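Local coordinates for protein putative transcriptional regulator (Methanosarcina mazei, PDB 3R0A) that is a putative transcriptional regulator that probably binds DNA through a winged helix-turn-helix domain, at residues 69-74 against 88-93. Residues are numbered along the deposited sequence; the frame is centred on the assembly and turned at random.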
ATOM      1  N   LYS B  69      17.146  13.211   6.320  1.00 46.15           N
ATOM      2  CA  LYS B  69      16.442  12.215   5.531  1.00 45.18           C
ATOM      3  C   LYS B  69      17.032  12.050   4.139  1.00 45.29           C
ATOM      4  O   LYS B  69      16.494  11.299   3.329  1.00 45.23           O
ATOM      5  CB  LYS B  69      14.955  12.548   5.456  1.00 45.21           C
ATOM      6  CG  LYS B  69      14.247  12.279   6.774  1.00 44.30           C
ATOM      7  CD  LYS B  69      12.766  12.364   6.663  1.00 41.04           C
ATOM      8  CE  LYS B  69      12.108  12.165   8.027  1.00 38.46           C
ATOM      9  NZ  LYS B  69      11.928  10.703   8.342  1.00 41.44           N
ATOM     10  N   GLU B  70      18.141  12.752   3.881  1.00 44.25           N
ATOM     11  CA  GLU B  70      18.897  12.694   2.614  1.00 43.58           C
ATOM     12  C   GLU B  70      18.151  13.263   1.418  1.00 42.34           C
ATOM     13  O   GLU B  70      18.424  12.905   0.270  1.00 40.98           O
ATOM     14  CB  GLU B  70      19.426  11.294   2.289  1.00 43.91           C
ATOM     15  CG  GLU B  70      19.722  10.411   3.501  1.00 49.02           C
ATOM     16  CD  GLU B  70      21.157  10.428   3.978  1.00 54.72           C
ATOM     17  OE1 GLU B  70      21.938  11.316   3.554  1.00 56.25           O
ATOM     18  OE2 GLU B  70      21.493   9.530   4.805  1.00 59.28           O
ATOM     19  N   ILE B  71      17.209  14.159   1.683  1.00 41.71           N
ATOM     20  CA  ILE B  71      16.515  14.870   0.600  1.00 40.98           C
ATOM     21  C   ILE B  71      17.347  16.090   0.137  1.00 41.55           C
ATOM     22  O   ILE B  71      17.167  16.596  -0.981  1.00 42.02           O
ATOM     23  CB  ILE B  71      15.153  15.398   1.061  1.00 40.55           C
ATOM     24  CG1 ILE B  71      14.234  14.264   1.549  1.00 39.65           C
ATOM     25  CG2 ILE B  71      14.543  16.342  -0.016  1.00 38.67           C
ATOM     26  CD1 ILE B  71      14.247  12.946   0.726  1.00 39.45           C
ATOM     27  N   LEU B  72      18.254  16.551   0.999  1.00 40.49           N
ATOM     28  CA  LEU B  72      18.914  17.828   0.797  1.00 39.98           C
ATOM     29  C   LEU B  72      20.410  17.593   0.922  1.00 39.97           C
ATOM     30  O   LEU B  72      20.853  16.879   1.809  1.00 39.94           O
ATOM     31  CB  LEU B  72      18.449  18.795   1.878  1.00 39.04           C
ATOM     32  CG  LEU B  72      17.835  20.144   1.583  1.00 39.88           C
ATOM     33  CD1 LEU B  72      16.738  20.196   0.456  1.00 39.88           C
ATOM     34  CD2 LEU B  72      17.292  20.708   2.886  1.00 38.86           C
ATOM     35  N   GLN B  73      21.168  18.151  -0.011  1.00 40.54           N
ATOM     36  CA  GLN B  73      22.616  18.261   0.089  1.00 41.25           C
ATOM     37  C   GLN B  73      22.956  19.519   0.892  1.00 41.05           C
ATOM     38  O   GLN B  73      22.283  20.547   0.750  1.00 40.43           O
ATOM     39  CB  GLN B  73      23.206  18.375  -1.330  1.00 41.32           C
ATOM     40  CG  GLN B  73      24.732  18.464  -1.406  1.00 41.72           C
ATOM     41  CD  GLN B  73      25.280  18.298  -2.835  1.00 42.72           C
ATOM     42  OE1 GLN B  73      24.526  18.139  -3.803  1.00 43.28           O
ATOM     43  NE2 GLN B  73      26.600  18.337  -2.962  1.00 42.94           N
ATOM     44  N   ARG B  74      24.007  19.443   1.702  1.00 41.31           N
ATOM     45  CA  ARG B  74      24.423  20.594   2.508  1.00 41.99           C
ATOM     46  C   ARG B  74      25.879  20.993   2.274  1.00 42.18           C
ATOM     47  O   ARG B  74      26.779  20.193   2.438  1.00 41.88           O
ATOM     48  CB  ARG B  74      24.186  20.331   4.021  1.00 41.61           C
ATOM     49  CG  ARG B  74      24.459  21.558   4.925  1.00 40.41           C
ATOM     50  CD  ARG B  74      24.409  21.206   6.410  1.00 37.13           C
ATOM     51  NE  ARG B  74      25.545  20.388   6.814  1.00 35.75           N
ATOM     52  CZ  ARG B  74      25.620  19.722   7.961  1.00 39.65           C
ATOM     53  NH1 ARG B  74      24.623  19.782   8.847  1.00 42.41           N
ATOM     54  NH2 ARG B  74      26.691  18.991   8.234  1.00 38.39           N
ATOM     55  N   TYR B  88      22.036  24.735   1.335  1.00 40.16           N
ATOM     56  CA  TYR B  88      21.435  23.453   0.929  1.00 40.92           C
ATOM     57  C   TYR B  88      21.020  23.413  -0.519  1.00 41.56           C
ATOM     58  O   TYR B  88      20.557  24.409  -1.067  1.00 42.06           O
ATOM     59  CB  TYR B  88      20.220  23.138   1.805  1.00 40.57           C
ATOM     60  CG  TYR B  88      20.535  23.193   3.273  1.00 40.44           C
ATOM     61  CD1 TYR B  88      20.879  22.032   3.965  1.00 39.20           C
ATOM     62  CD2 TYR B  88      20.510  24.414   3.978  1.00 39.23           C
ATOM     63  CE1 TYR B  88      21.165  22.068   5.309  1.00 39.98           C
ATOM     64  CE2 TYR B  88      20.824  24.459   5.326  1.00 39.05           C
ATOM     65  CZ  TYR B  88      21.147  23.276   5.980  1.00 38.01           C
ATOM     66  OH  TYR B  88      21.446  23.262   7.313  1.00 39.38           O
ATOM     67  N   LYS B  89      21.204  22.261  -1.150  1.00 42.69           N
ATOM     68  CA  LYS B  89      20.709  22.065  -2.529  1.00 44.32           C
ATOM     69  C   LYS B  89      19.936  20.739  -2.624  1.00 44.19           C
ATOM     70  O   LYS B  89      20.392  19.701  -2.161  1.00 42.33           O
ATOM     71  CB  LYS B  89      21.842  22.180  -3.573  1.00 44.13           C
ATOM     72  CG  LYS B  89      21.391  22.264  -5.042  1.00 46.66           C
ATOM     73  CD  LYS B  89      21.718  20.996  -5.850  1.00 50.12           C
ATOM     74  CE  LYS B  89      23.098  21.063  -6.504  1.00 50.27           C
ATOM     75  NZ  LYS B  89      22.964  21.478  -7.933  1.00 51.88           N
ATOM     76  N   ILE B  90      18.736  20.799  -3.186  1.00 45.97           N
ATOM     77  CA  ILE B  90      17.903  19.596  -3.264  1.00 47.31           C
ATOM     78  C   ILE B  90      18.575  18.576  -4.188  1.00 48.31           C
ATOM     79  O   ILE B  90      19.088  18.949  -5.228  1.00 48.76           O
ATOM     80  CB  ILE B  90      16.437  19.925  -3.664  1.00 47.38           C
ATOM     81  CG1 ILE B  90      15.520  18.732  -3.354  1.00 46.69           C
ATOM     82  CG2 ILE B  90      16.327  20.470  -5.142  1.00 46.76           C
ATOM     83  CD1 ILE B  90      14.177  19.133  -2.833  1.00 46.65           C
ATOM     84  N   TYR B  91      18.640  17.313  -3.769  1.00 49.63           N
ATOM     85  CA  TYR B  91      19.099  16.250  -4.662  1.00 51.42           C
ATOM     86  C   TYR B  91      18.182  16.056  -5.881  1.00 52.57           C
ATOM     87  O   TYR B  91      17.070  16.569  -5.920  1.00 51.81           O
ATOM     88  CB  TYR B  91      19.217  14.937  -3.904  1.00 51.51           C
ATOM     89  CG  TYR B  91      20.444  14.814  -3.025  1.00 51.45           C
ATOM     90  CD1 TYR B  91      21.730  14.956  -3.547  1.00 50.18           C
ATOM     91  CD2 TYR B  91      20.311  14.522  -1.668  1.00 51.43           C
ATOM     92  CE1 TYR B  91      22.841  14.820  -2.726  1.00 51.57           C
ATOM     93  CE2 TYR B  91      21.406  14.386  -0.843  1.00 49.88           C
ATOM     94  CZ  TYR B  91      22.668  14.534  -1.371  1.00 52.13           C
ATOM     95  OH  TYR B  91      23.755  14.400  -0.532  1.00 53.12           O
ATOM     96  N   SER B  92      18.672  15.332  -6.888  1.00 55.19           N
ATOM     97  CA  SER B  92      17.895  15.033  -8.107  1.00 57.16           C
ATOM     98  C   SER B  92      16.532  14.402  -7.803  1.00 58.37           C
ATOM     99  O   SER B  92      16.338  13.751  -6.764  1.00 58.24           O
ATOM    100  CB  SER B  92      18.676  14.077  -8.998  1.00 57.23           C
ATOM    101  OG  SER B  92      18.924  12.869  -8.290  1.00 59.35           O
ATOM    102  N   LYS B  93      15.596  14.590  -8.729  1.00 59.69           N
ATOM    103  CA  LYS B  93      14.254  14.008  -8.641  1.00 60.58           C
ATOM    104  C   LYS B  93      14.283  12.465  -8.487  1.00 60.70           C
ATOM    105  O   LYS B  93      13.239  11.821  -8.296  1.00 61.16           O
ATOM    106  CB  LYS B  93      13.441  14.417  -9.880  1.00 60.89           C
ATOM    107  CG  LYS B  93      13.275  15.947 -10.089  1.00 62.94           C
ATOM    108  CD  LYS B  93      14.510  16.601 -10.756  1.00 64.75           C
ATOM    109  CE  LYS B  93      14.293  18.091 -11.044  1.00 67.19           C
ATOM    110  NZ  LYS B  93      13.603  18.340 -12.371  1.00 67.30           N
TER
HETATM  111  O   HOH W   1      22.111  21.160   8.796  1.00 47.54           O
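The side chains of Tyr91 and Gln73 cross at about a right angle near the start of strand 72-78. CB of Gln73 sits over one face of the ring of Tyr91, 4.1 Å from its centroid, in a CH-pi contact. CG of Tyr91 lies anti to its own carbonyl carbon (chi1 -77°). The rim of the ring also meets the turn before the strand: CD2 of Tyr91 is 3.2 Å from the carbonyl O of Glu70, which lies at the ring edge. An alanine in place of Tyr91 would probably leave CB of Gln73 without its aromatic cover and open a gap beside the Glu70 carbonyl. Backbone hydrogen bonds fix the register. Gln73 and Lys89 form an antiparallel hydrogen-bonded pair, N of Gln73 to O of Lys89 and N of Lys89 to O of Gln73 each 2.8 Å. The N of Tyr91 donates to the O of Ile71.

Arg74 and Tyr88 run side by side on the same face of the sheet as Leu72 and Ile90. The arginine methylenes lie beside the phenol ring, CG of Arg74 3.4 Å from CE1 of Tyr88, and a water joins the two ends, accepting from NH1 of Arg74 and hydrogen-bonded to OH of Tyr88. Leu72 fits between its neighbours on the other strand, its CG 3.8 Å from CB of Tyr88 and its CD1 touching Ile90.

Phe35 of helix 26-37 packs on Leu72, Tyr88 and Ile90, and Val63 of helix 56-68 on Leu72 and Tyr88, while Trp42 meets Gln73 and Lys89 on the other face. A Schellman motif at Glu70 ends helix 56-68; Ser92 N-caps helix 93-119. The hairpin of strands 72-78 and 84-90, packed on the helices before it, is consistent with the wing of a winged helix-turn-helix domain, as expected of the DnaD N-terminal family.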